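Local coordinates for protein SeviL (PDB 6LF2) that binds the asialo-GM1 and GM1b saccharides as an R-type lectin with a beta-trefoil fold, at residues Q66-E70 with Q71-S75; R22-N26 with L27-D31. All blocks are in the same frame, centred on the assembly; numbering follows the deposited sequence.

Interaction 1. Residues Q66-E70 with Q71-S75; sequences QYNGE and QVIMS
Q66 and I73 face each other as an antiparallel hydrogen-bonded pair, and the next pair, Y67 with V72, is non-hydrogen-bonded and closes the hairpin before its turn. Both backbone bonds of the first pair are present: Q66 N reaches I73 O at 2.8 Å, and I73 N returns to Q66 O at 2.9 Å. The buried side carries Y67 and V72, where ring atom Y67 CD1 lies 3.8 Å from V72 CG2; V72 also packs on L65, L32 and L114, while the ring of Y67 meets that of H103.

The turn, whose E70 and Q71 are exposed, is held by N68. With chi1 at 64°, its CG stands between the backbone N and carbonyl carbon, and N68 OD1 accepts from two backbone amides, E70 N at 2.7 Å (an Asx turn) and Q71 N at 2.8 Å, the latter with an N-H...O angle of 165°. N68 N to Q71 O is a weak bond (3.3 Å). G69 N sits 3.6 Å above the Y67 ring plane, over its centre.

The opposite face is partly exposed. Extended Q66 runs alongside I73, Q66 OE1 lying 3.3 Å from I73 CD1. Its NE2 is hydrogen-bonded to T81 and to a water, which donates to S75 OG; that hydroxyl is also bonded to I77. The chemistry thus implies a turn whose two amides are gathered by N68 OD1, and a partly hydrated face on which Q66, I73 and S75 lie together.

Interaction 2. Residues R22-N26 with L27-D31; sequences RAFYN and LGRKD. With NGA (2-acetamido-2-deoxy-beta-D-galactopyranose), chain D; GAL (beta-D-galactopyranose), chain C.
The glycan pocket of this R-type lectin takes F24, N26 and R29 from a tight hairpin, in which a type I turn from L27 to K30 joins strand 22-26 to strand 31-35. K30 and D31 both face N26, a G1 beta bulge, and N26 N donates to D31 O at 2.8 Å while D31 N donates back to N26 O. The side chain of N26 works both ways: OD1 accepts from R29 N at 3.1 Å, and ND2 donates to D42 and, at 3.2 Å, to galactose O4.

R29 lies across N26 at about a right angle, its guanidinium sandwiched between N26 CB over one face and O7 of the N-acetylgalactosamine over the other. R29 NH1 donates to O4 of the N-acetylgalactosamine at 2.8 Å, and R29 NH2 reaches its O3 and, at greater length, O4. A salt bridge from R29 NH1 to D31 OD2 helps to fix the group's rotation.

The F24 ring packs a face against the sugar. Its chi1 of 71° puts it beneath the N-acetylgalactosamine, whose C6 sits 3.6 Å above the F24 ring plane, over its centre; at the ring's edge, D31 OD2 lies 3.5 Å from F24 CE2.

Overall arrangement
Interaction 2 precedes interaction 1 along the chain, and their centres are 14 Å apart. Each is the turn end of an antiparallel hairpin: residues 22-31 join the strands of a two-stranded sheet, whereas residues 66-75 join strand 63-67 to strand 72-75, the latter an outermost strand of the larger antiparallel sheet. The two contacts meet directly, M74 CG lying 3.7 Å from Y25 CD1, and L32 adds to this junction by touching Y25, V72 and M74. Within the trefoil, the saccharide is therefore held partly by hairpin 22-31, with D42 and Q43 completing the polar grip, and the apolar back of that hairpin packs against a second hairpin that lies away from the sugar.

Interaction 1. Residues Q66-E70 with Q71-S75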
# COMPACT_ATOMS: atom_id res chain seq x y z
N GLN B 66 9.17 -13.87 12.53
CA GLN B 66 10.10 -14.05 13.63
C GLN B 66 11.49 -13.57 13.22
O GLN B 66 11.89 -13.71 12.07
CB GLN B 66 10.18 -15.53 14.03
CG GLN B 66 11.12 -15.85 15.19
CD GLN B 66 11.24 -17.34 15.43
OE1 GLN B 66 11.24 -18.13 14.48
NE2 GLN B 66 11.31 -17.73 16.70
N TYR B 67 12.22 -13.01 14.18
CA TYR B 67 13.66 -12.81 14.02
C TYR B 67 14.38 -13.56 15.12
O TYR B 67 14.07 -13.37 16.30
CB TYR B 67 14.02 -11.33 14.06
CG TYR B 67 15.48 -11.08 13.77
CD1 TYR B 67 16.05 -11.57 12.61
CD2 TYR B 67 16.28 -10.37 14.65
CE1 TYR B 67 17.38 -11.36 12.32
CE2 TYR B 67 17.61 -10.15 14.37
CZ TYR B 67 18.15 -10.64 13.21
OH TYR B 67 19.48 -10.42 12.92
N ASN B 68 15.31 -14.43 14.74
CA ASN B 68 15.96 -15.32 15.71
C ASN B 68 17.38 -14.89 16.05
O ASN B 68 18.13 -15.68 16.63
CB ASN B 68 15.96 -16.76 15.19
CG ASN B 68 16.79 -16.94 13.94
OD1 ASN B 68 17.57 -16.07 13.56
ND2 ASN B 68 16.62 -18.09 13.28
N GLY B 69 17.76 -13.66 15.70
CA GLY B 69 19.12 -13.19 15.85
C GLY B 69 20.00 -13.41 14.63
O GLY B 69 21.04 -12.75 14.52
N GLU B 70 19.61 -14.30 13.73
CA GLU B 70 20.38 -14.59 12.52
C GLU B 70 19.60 -14.34 11.25
O GLU B 70 20.14 -13.76 10.30
CB GLU B 70 20.86 -16.05 12.53
CG GLU B 70 21.65 -16.47 13.77
CD GLU B 70 23.13 -16.14 13.69
OE1 GLU B 70 23.57 -15.61 12.65
OE2 GLU B 70 23.85 -16.41 14.68
N GLN B 71 18.33 -14.76 11.19
CA GLN B 71 17.54 -14.44 10.01
C GLN B 71 16.08 -14.23 10.37
O GLN B 71 15.61 -14.61 11.45
CB GLN B 71 17.68 -15.51 8.92
CG GLN B 71 17.79 -16.93 9.41
CD GLN B 71 18.14 -17.88 8.27
OE1 GLN B 71 18.56 -17.45 7.19
NE2 GLN B 71 17.97 -19.18 8.50
N VAL B 72 15.37 -13.55 9.47
CA VAL B 72 13.93 -13.42 9.55
C VAL B 72 13.30 -14.66 8.94
O VAL B 72 13.64 -15.04 7.81
CB VAL B 72 13.46 -12.15 8.83
CG1 VAL B 72 11.94 -11.98 8.94
CG2 VAL B 72 14.19 -10.94 9.39
N ILE B 73 12.40 -15.30 9.69
CA ILE B 73 11.78 -16.55 9.28
C ILE B 73 10.34 -16.54 9.78
O ILE B 73 9.94 -15.69 10.57
CB ILE B 73 12.53 -17.79 9.83
CG1 ILE B 73 12.60 -17.70 11.35
CG2 ILE B 73 13.94 -17.88 9.25
CD1 ILE B 73 13.23 -18.93 11.99
N MET B 74 9.55 -17.52 9.32
CA MET B 74 8.21 -17.75 9.84
C MET B 74 8.27 -18.85 10.90
O MET B 74 8.87 -19.91 10.66
CB MET B 74 7.24 -18.13 8.72
CG MET B 74 7.09 -17.04 7.64
SD MET B 74 6.33 -15.53 8.26
CE MET B 74 4.73 -16.14 8.81
N SER B 75 7.65 -18.60 12.05
CA SER B 75 7.60 -19.53 13.17
C SER B 75 6.23 -20.19 13.25
O SER B 75 5.20 -19.52 13.12
CB SER B 75 7.90 -18.81 14.48
OG SER B 75 7.74 -19.67 15.60
O HOH W 1 10.13 -20.22 17.28

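Interaction 2. Residues R22-N26 with L27-D31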
# COMPACT_ATOMS: atom_id res chain seq x y z
N ARG B 22 6.44 -5.18 -1.26
CA ARG B 22 5.56 -5.75 -0.25
C ARG B 22 6.15 -7.04 0.28
O ARG B 22 6.61 -7.89 -0.49
CB ARG B 22 4.15 -5.99 -0.83
CG ARG B 22 3.24 -4.76 -0.78
CD ARG B 22 2.39 -4.61 -2.04
NE ARG B 22 3.14 -3.94 -3.10
CZ ARG B 22 3.47 -4.50 -4.27
NH1 ARG B 22 3.12 -5.74 -4.56
NH2 ARG B 22 4.18 -3.80 -5.15
N ALA B 23 6.17 -7.17 1.61
CA ALA B 23 6.54 -8.43 2.24
C ALA B 23 5.53 -9.51 1.85
O ALA B 23 4.34 -9.24 1.78
CB ALA B 23 6.55 -8.25 3.76
N PHE B 24 6.02 -10.72 1.61
CA PHE B 24 5.12 -11.82 1.26
C PHE B 24 5.62 -13.12 1.89
O PHE B 24 6.80 -13.26 2.22
CB PHE B 24 4.99 -12.00 -0.26
CG PHE B 24 6.22 -12.54 -0.94
CD1 PHE B 24 7.20 -11.67 -1.41
CD2 PHE B 24 6.41 -13.91 -1.09
CE1 PHE B 24 8.35 -12.17 -2.04
CE2 PHE B 24 7.56 -14.41 -1.70
CZ PHE B 24 8.53 -13.53 -2.18
N TYR B 25 4.70 -14.07 2.06
CA TYR B 25 5.07 -15.43 2.45
C TYR B 25 4.21 -16.39 1.64
O TYR B 25 2.99 -16.42 1.82
CB TYR B 25 4.88 -15.68 3.95
CG TYR B 25 5.18 -17.12 4.33
CD1 TYR B 25 6.42 -17.66 4.08
CD2 TYR B 25 4.20 -17.93 4.91
CE1 TYR B 25 6.71 -18.99 4.42
CE2 TYR B 25 4.48 -19.25 5.24
CZ TYR B 25 5.74 -19.77 4.99
OH TYR B 25 6.04 -21.09 5.31
N ASN B 26 4.85 -17.18 0.78
CA ASN B 26 4.19 -18.22 -0.01
C ASN B 26 4.48 -19.58 0.62
O ASN B 26 5.62 -20.06 0.55
CB ASN B 26 4.66 -18.19 -1.46
CG ASN B 26 3.78 -19.01 -2.38
OD1 ASN B 26 3.87 -20.25 -2.41
ND2 ASN B 26 2.91 -18.34 -3.14
N LEU B 27 3.45 -20.19 1.20
CA LEU B 27 3.62 -21.46 1.90
C LEU B 27 4.12 -22.55 0.95
O LEU B 27 5.05 -23.30 1.29
CB LEU B 27 2.30 -21.87 2.54
CG LEU B 27 2.28 -23.23 3.24
CD1 LEU B 27 3.25 -23.24 4.40
CD2 LEU B 27 0.89 -23.53 3.72
N GLY B 28 3.54 -22.65 -0.25
CA GLY B 28 3.88 -23.75 -1.14
C GLY B 28 5.33 -23.74 -1.58
O GLY B 28 5.95 -24.79 -1.73
N ARG B 29 5.89 -22.56 -1.82
CA ARG B 29 7.29 -22.45 -2.21
C ARG B 29 8.22 -22.32 -1.01
O ARG B 29 9.43 -22.26 -1.20
CB ARG B 29 7.50 -21.24 -3.13
CG ARG B 29 6.73 -21.30 -4.44
CD ARG B 29 7.36 -20.40 -5.50
NE ARG B 29 7.62 -19.05 -5.01
CZ ARG B 29 6.69 -18.11 -4.88
NH1 ARG B 29 7.02 -16.90 -4.42
NH2 ARG B 29 5.43 -18.37 -5.20
N LYS B 30 7.67 -22.28 0.21
CA LYS B 30 8.45 -21.97 1.40
C LYS B 30 9.27 -20.71 1.19
O LYS B 30 10.48 -20.67 1.44
CB LYS B 30 9.34 -23.15 1.79
CG LYS B 30 8.57 -24.44 2.00
CD LYS B 30 7.50 -24.26 3.08
CE LYS B 30 6.82 -25.59 3.40
NZ LYS B 30 7.82 -26.67 3.66
N ASP B 31 8.61 -19.66 0.69
CA ASP B 31 9.28 -18.46 0.21
C ASP B 31 8.82 -17.25 1.02
O ASP B 31 7.65 -16.86 0.95
CB ASP B 31 9.01 -18.24 -1.28
CG ASP B 31 9.92 -17.21 -1.90
OD1 ASP B 31 10.87 -16.78 -1.20
OD2 ASP B 31 9.71 -16.82 -3.07
C1 NGA D . 6.09 -14.19 -7.51
C2 NGA D . 5.37 -15.54 -7.43
C3 NGA D . 3.97 -15.38 -6.83
C4 NGA D . 4.04 -14.57 -5.53
C5 NGA D . 4.86 -13.30 -5.71
C6 NGA D . 5.03 -12.53 -4.40
C7 NGA D . 5.91 -17.35 -8.96
C8 NGA D . 5.49 -18.11 -10.19
N2 NGA D . 5.31 -16.18 -8.73
O3 NGA D . 3.48 -16.67 -6.52
O4 NGA D . 4.62 -15.37 -4.51
O5 NGA D . 6.14 -13.64 -6.20
O6 NGA D . 3.81 -11.97 -3.98
O7 NGA D . 6.78 -17.81 -8.22
C1 GAL C . 2.06 -16.81 -6.67
C2 GAL C . 1.79 -18.32 -6.91
C3 GAL C . 0.30 -18.62 -6.96
C4 GAL C . -0.37 -18.11 -5.66
C5 GAL C . -0.02 -16.62 -5.52
C6 GAL C . -0.50 -15.96 -4.25
O2 GAL C . 2.38 -18.78 -8.13
O3 GAL C . 0.05 -20.02 -7.11
O4 GAL C . 0.09 -18.85 -4.49
O5 GAL C . 1.40 -16.41 -5.53
O6 GAL C . -1.88 -15.80 -4.26